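Local coordinates for protein oxalate biosynthetic component 1 (Burkholderia thailandensis, PDB 5IKY) that produces oxalate in quorum sensing-dependent oxalogenesis, as a bifunctional enzyme with a serine hydrolase activity and an additional lyase activity, at residues L226-T231 / D261-T266; P265-L270 / A274-S279. All blocks are in the same frame, centred on the assembly; numbering follows the deposited sequence.

Contact 1. Residues L226-T231 / D261-T266; sequences LHTRAT and DRIMPT. With MG (magnesium ion), chain B.
The imidazole of His227 meets the magnesium ion through NE2, while its neighbours Leu226 and Thr228 turn their side chains to Ile263 on helix 257-270. The His227 NE2 to magnesium distance is 2.3 Å. At the other ring nitrogen, ND1 is hydrogen-bonded to OD1 of Asn253, a second-shell partner that, with the metal bond, helps to fix the rotation of the ring, and the ring of His225 meets that of His227 with the two planes about 30° apart. Glu477 and a water, whose O lies 2.6 Å from the magnesium, also bind the metal.

Alternation along the extended chain sends His227 away from the helix and its two neighbours toward it. Leu226 CG stands anti to its carbonyl carbon (chi1 -65°), and CD1 touches Ile263 CG2 at 3.9 Å as the two side chains slide past each other in opposite directions. The longer branch of Ile263 ends in CD1, 4.2 Å from Thr228 CG2. A beta-branched residue can thus serve two partners with two methyls. Threonine fits its place because its methyl packs here while OG1 is hydrogen-bonded to His254 O and Val256 N. On the helix, Pro265 has no N-H to give to the preceding turn and a kink results; just after it, Thr266 OG1 donates to Arg262 O (2.9 Å), which also takes a weak bond from Thr266 N.

A metal-binding histidine just beyond the end of a parallel strand, with the methyls of its neighbours packed on a helix outside the barrel, fits a metal site at the C-terminal end of a TIM-barrel strand, consistent with the beta-keto acid cleavage enzyme family.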
loop_
_atom_site.group_PDB
_atom_site.type_symbol
_atom_site.label_atom_id
_atom_site.label_comp_id
_atom_site.label_asym_id
_atom_site.label_seq_id
_atom_site.Cartn_x
_atom_site.Cartn_y
_atom_site.Cartn_z
ATOM N N LEU A 226 -0.307 -14.386 11.319
ATOM C CA LEU A 226 1.088 -14.804 11.268
ATOM C C LEU A 226 1.454 -16.034 12.115
ATOM O O LEU A 226 0.926 -16.239 13.210
ATOM C CB LEU A 226 1.983 -13.633 11.628
ATOM C CG LEU A 226 1.971 -12.459 10.652
ATOM C CD1 LEU A 226 2.883 -11.363 11.158
ATOM C CD2 LEU A 226 2.376 -12.896 9.247
ATOM N N HIS A 227 2.375 -16.836 11.575
ATOM C CA HIS A 227 3.090 -17.882 12.314
ATOM C C HIS A 227 4.604 -17.679 12.161
ATOM O O HIS A 227 5.059 -16.934 11.285
ATOM C CB HIS A 227 2.747 -19.284 11.801
ATOM C CG HIS A 227 1.353 -19.739 12.093
ATOM N ND1 HIS A 227 1.083 -20.849 12.864
ATOM C CD2 HIS A 227 0.152 -19.264 11.683
ATOM C CE1 HIS A 227 -0.225 -21.028 12.932
ATOM N NE2 HIS A 227 -0.812 -20.080 12.225
ATOM N N THR A 228 5.384 -18.363 12.992
ATOM C CA THR A 228 6.832 -18.424 12.804
ATOM C C THR A 228 7.313 -19.874 12.881
ATOM O O THR A 228 6.605 -20.746 13.382
ATOM C CB THR A 228 7.591 -17.571 13.840
ATOM O OG1 THR A 228 7.130 -17.888 15.160
ATOM C CG2 THR A 228 7.372 -16.089 13.575
ATOM N N ARG A 229 8.516 -20.130 12.376
ATOM C CA ARG A 229 9.044 -21.490 12.320
ATOM C C ARG A 229 10.412 -21.595 12.984
ATOM O O ARG A 229 11.289 -20.764 12.751
ATOM C CB ARG A 229 9.147 -21.968 10.870
ATOM C CG ARG A 229 7.857 -21.872 10.067
ATOM C CD ARG A 229 6.791 -22.813 10.591
ATOM N NE ARG A 229 5.644 -22.870 9.690
ATOM C CZ ARG A 229 5.541 -23.718 8.671
ATOM N NH1 ARG A 229 6.517 -24.580 8.425
ATOM N NH2 ARG A 229 4.466 -23.703 7.896
ATOM N N ALA A 230 10.589 -22.630 13.799
ATOM C CA ALA A 230 11.859 -22.869 14.473
ATOM C C ALA A 230 12.925 -23.333 13.489
ATOM O O ALA A 230 12.611 -23.897 12.441
ATOM C CB ALA A 230 11.685 -23.893 15.581
ATOM N N THR A 231 14.187 -23.097 13.835
ATOM C CA THR A 231 15.311 -23.514 13.003
ATOM C C THR A 231 16.357 -24.271 13.817
ATOM O O THR A 231 17.516 -24.368 13.414
ATOM C CB THR A 231 15.989 -22.309 12.324
ATOM O OG1 THR A 231 16.448 -21.393 13.326
ATOM C CG2 THR A 231 15.020 -21.597 11.393
ATOM N N ASP A 261 10.307 -9.875 16.926
ATOM C CA ASP A 261 10.999 -8.640 17.285
ATOM C C ASP A 261 11.456 -7.898 16.034
ATOM O O ASP A 261 11.698 -6.692 16.073
ATOM C CB ASP A 261 12.201 -8.920 18.192
ATOM C CG ASP A 261 11.799 -9.241 19.618
ATOM O OD1 ASP A 261 10.645 -8.945 19.996
ATOM O OD2 ASP A 261 12.643 -9.780 20.366
ATOM N N ARG A 262 11.577 -8.629 14.929
ATOM C CA ARG A 262 11.955 -8.041 13.647
ATOM C C ARG A 262 10.728 -7.792 12.772
ATOM O O ARG A 262 10.564 -6.707 12.213
ATOM C CB ARG A 262 12.952 -8.945 12.915
ATOM N N ILE A 263 9.866 -8.799 12.667
ATOM C CA ILE A 263 8.671 -8.720 11.828
ATOM C C ILE A 263 7.730 -7.575 12.211
ATOM O O ILE A 263 7.347 -6.766 11.362
ATOM C CB ILE A 263 7.875 -10.041 11.874
ATOM C CG1 ILE A 263 8.668 -11.167 11.211
ATOM C CG2 ILE A 263 6.521 -9.877 11.198
ATOM C CD1 ILE A 263 8.031 -12.529 11.365
ATOM N N MET A 264 7.363 -7.507 13.487
ATOM C CA MET A 264 6.346 -6.558 13.936
ATOM C C MET A 264 6.726 -5.082 13.751
ATOM O O MET A 264 5.936 -4.322 13.192
ATOM C CB MET A 264 5.985 -6.832 15.401
ATOM C CG MET A 264 5.325 -8.184 15.613
ATOM S SD MET A 264 3.739 -8.280 14.768
ATOM C CE MET A 264 2.804 -7.093 15.724
ATOM N N PRO A 265 7.924 -4.662 14.211
ATOM C CA PRO A 265 8.245 -3.246 13.990
ATOM C C PRO A 265 8.316 -2.874 12.510
ATOM O O PRO A 265 7.934 -1.764 12.141
ATOM C CB PRO A 265 9.619 -3.087 14.653
ATOM C CG PRO A 265 9.692 -4.192 15.641
ATOM C CD PRO A 265 8.982 -5.337 14.987
ATOM N N THR A 266 8.792 -3.795 11.679
ATOM C CA THR A 266 8.875 -3.560 10.240
ATOM C C THR A 266 7.489 -3.348 9.634
ATOM O O THR A 266 7.273 -2.405 8.875
ATOM C CB THR A 266 9.568 -4.730 9.520
ATOM O OG1 THR A 266 10.910 -4.858 10.005
ATOM C CG2 THR A 266 9.599 -4.494 8.017
HETATM MG MG MG B . -3.056 -20.465 12.127
HETATM O O HOH W 1 -3.447 -20.566 14.674
#

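Contact 2. Residues P265-L270 / A274-S279; sequences PTLLDL and AILNLS
The return half of a beta-alpha-beta crossover is packed here: the end of helix 257-270 lies against strand 275-278, into which the chain passes after a short turn, consistent with the packing of outer helices on the inner strands of a TIM barrel. Leu276 carries the contact from the strand. Its two methyls divide the work, CD2 lying 4.1 Å from Leu267 CD1 and CD1 lying 4.2 Å from Leu268 CD2. With Leu276 CG anti to the carbonyl carbon (chi1 -55°), the forked end reaches out to successive residues of the helix. Leu267 points toward the strand and its side chain crosses that of Leu276 obliquely; Leu268 starts off to one side, and it is the end of its side chain that comes nearer.

The helix holds its own backbone together here, with Asp269 N hydrogen-bonded to Pro265 O at 3.0 Å. On the strand, Asn277 alternates with Leu276, and its ND2 is hydrogen-bonded to Glu348 OE1.

No hydrogen bond joins the two segments. Branched leucines suit such a surface, since methyls meeting at van der Waals distance hold helix to strand by apolar burial, with no polar group needed across the interface; the backbone N of Leu276 is met by Asp309 OD2.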
loop_
_atom_site.group_PDB
_atom_site.type_symbol
_atom_site.label_atom_id
_atom_site.label_comp_id
_atom_site.label_asym_id
_atom_site.label_seq_id
_atom_site.Cartn_x
_atom_site.Cartn_y
_atom_site.Cartn_z
ATOM N N PRO A 265 7.924 -4.662 14.211
ATOM C CA PRO A 265 8.245 -3.246 13.990
ATOM C C PRO A 265 8.316 -2.874 12.510
ATOM O O PRO A 265 7.934 -1.764 12.141
ATOM C CB PRO A 265 9.619 -3.087 14.653
ATOM C CG PRO A 265 9.692 -4.192 15.641
ATOM C CD PRO A 265 8.982 -5.337 14.987
ATOM N N THR A 266 8.792 -3.795 11.679
ATOM C CA THR A 266 8.875 -3.560 10.240
ATOM C C THR A 266 7.489 -3.348 9.634
ATOM O O THR A 266 7.273 -2.405 8.875
ATOM C CB THR A 266 9.568 -4.730 9.520
ATOM O OG1 THR A 266 10.910 -4.858 10.005
ATOM C CG2 THR A 266 9.599 -4.494 8.017
ATOM N N LEU A 267 6.552 -4.226 9.982
ATOM C CA LEU A 267 5.186 -4.119 9.482
ATOM C C LEU A 267 4.486 -2.867 10.004
ATOM O O LEU A 267 3.731 -2.229 9.275
ATOM C CB LEU A 267 4.382 -5.367 9.850
ATOM C CG LEU A 267 4.664 -6.597 8.985
ATOM C CD1 LEU A 267 3.825 -7.788 9.429
ATOM C CD2 LEU A 267 4.410 -6.276 7.520
ATOM N N LEU A 268 4.736 -2.515 11.262
ATOM C CA LEU A 268 4.173 -1.295 11.836
ATOM C C LEU A 268 4.665 -0.052 11.089
ATOM O O LEU A 268 3.941 0.935 10.969
ATOM C CB LEU A 268 4.525 -1.184 13.320
ATOM C CG LEU A 268 3.854 -2.153 14.293
ATOM C CD1 LEU A 268 4.455 -1.984 15.673
ATOM C CD2 LEU A 268 2.349 -1.941 14.337
ATOM N N ASP A 269 5.899 -0.111 10.592
ATOM C CA ASP A 269 6.489 0.992 9.835
ATOM C C ASP A 269 5.990 1.047 8.393
ATOM O O ASP A 269 5.628 2.112 7.891
ATOM C CB ASP A 269 8.016 0.887 9.831
ATOM C CG ASP A 269 8.659 1.612 10.997
ATOM O OD1 ASP A 269 8.086 2.617 11.467
ATOM O OD2 ASP A 269 9.751 1.187 11.430
ATOM N N LEU A 270 5.981 -0.106 7.731
ATOM C CA LEU A 270 5.653 -0.180 6.310
ATOM C C LEU A 270 4.153 -0.326 6.057
ATOM O O LEU A 270 3.650 0.092 5.012
ATOM C CB LEU A 270 6.403 -1.346 5.663
ATOM C CG LEU A 270 7.929 -1.241 5.606
ATOM C CD1 LEU A 270 8.537 -2.532 5.084
ATOM C CD2 LEU A 270 8.338 -0.079 4.727
ATOM N N ALA A 274 -2.462 -2.060 8.711
ATOM C CA ALA A 274 -2.691 -3.497 8.610
ATOM C C ALA A 274 -3.039 -4.099 9.963
ATOM O O ALA A 274 -2.328 -3.892 10.945
ATOM C CB ALA A 274 -1.465 -4.190 8.025
ATOM N N ILE A 275 -4.145 -4.834 10.011
ATOM C CA ILE A 275 -4.537 -5.528 11.227
ATOM C C ILE A 275 -3.690 -6.786 11.361
ATOM O O ILE A 275 -3.713 -7.659 10.496
ATOM C CB ILE A 275 -6.037 -5.873 11.226
ATOM C CG1 ILE A 275 -6.864 -4.588 11.254
ATOM C CG2 ILE A 275 -6.394 -6.755 12.416
ATOM C CD1 ILE A 275 -8.350 -4.803 11.060
ATOM N N LEU A 276 -2.926 -6.858 12.444
ATOM C CA LEU A 276 -1.975 -7.943 12.637
ATOM C C LEU A 276 -2.534 -8.981 13.597
ATOM O O LEU A 276 -2.972 -8.660 14.705
ATOM C CB LEU A 276 -0.641 -7.395 13.149
ATOM C CG LEU A 276 -0.055 -6.299 12.253
ATOM C CD1 LEU A 276 1.243 -5.736 12.819
ATOM C CD2 LEU A 276 0.153 -6.821 10.838
ATOM N N ASN A 277 -2.514 -10.230 13.151
ATOM C CA ASN A 277 -3.091 -11.339 13.896
ATOM C C ASN A 277 -2.035 -12.417 14.122
ATOM O O ASN A 277 -1.591 -13.070 13.176
ATOM C CB ASN A 277 -4.307 -11.888 13.140
ATOM C CG ASN A 277 -4.979 -13.047 13.850
ATOM O OD1 ASN A 277 -4.548 -13.481 14.919
ATOM N ND2 ASN A 277 -6.060 -13.546 13.259
ATOM N N LEU A 278 -1.623 -12.591 15.375
ATOM C CA LEU A 278 -0.571 -13.552 15.697
ATOM C C LEU A 278 -1.144 -14.862 16.220
ATOM O O LEU A 278 -2.072 -14.874 17.029
ATOM C CB LEU A 278 0.406 -12.973 16.722
ATOM C CG LEU A 278 1.031 -11.610 16.417
ATOM C CD1 LEU A 278 2.206 -11.359 17.347
ATOM C CD2 LEU A 278 1.454 -11.497 14.958
ATOM N N SER A 279 -0.581 -15.965 15.749
ATOM C CA SER A 279 -0.990 -17.287 16.195
ATOM C C SER A 279 -0.459 -17.574 17.597
ATOM O O SER A 279 0.680 -17.241 17.916
ATOM C CB SER A 279 -0.496 -18.353 15.215
ATOM O OG SER A 279 -1.008 -19.627 15.546
#

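In the fold
From the N terminus, the chain leaves strand 223-226 through 226-231, makes a long excursion that includes two short strands, and enters helix 257-270, where contact 1 closes the loop across 29 intervening residues. Contact 2 follows directly: the same helix ends, three residues turn, and 274-279 runs back along it. The two loops come in succession, sharing Pro265 and Thr266, and do not cross. Backbone pairing joins their outer ends, with probable hydrogen bonds from Leu226 N to Asn277 O (2.6 Å) and from Ser279 N to Leu226 O (3.0 Å). Together the contacts fasten one helix across two adjacent parallel strands, completing a beta-alpha-beta unit beside the magnesium site.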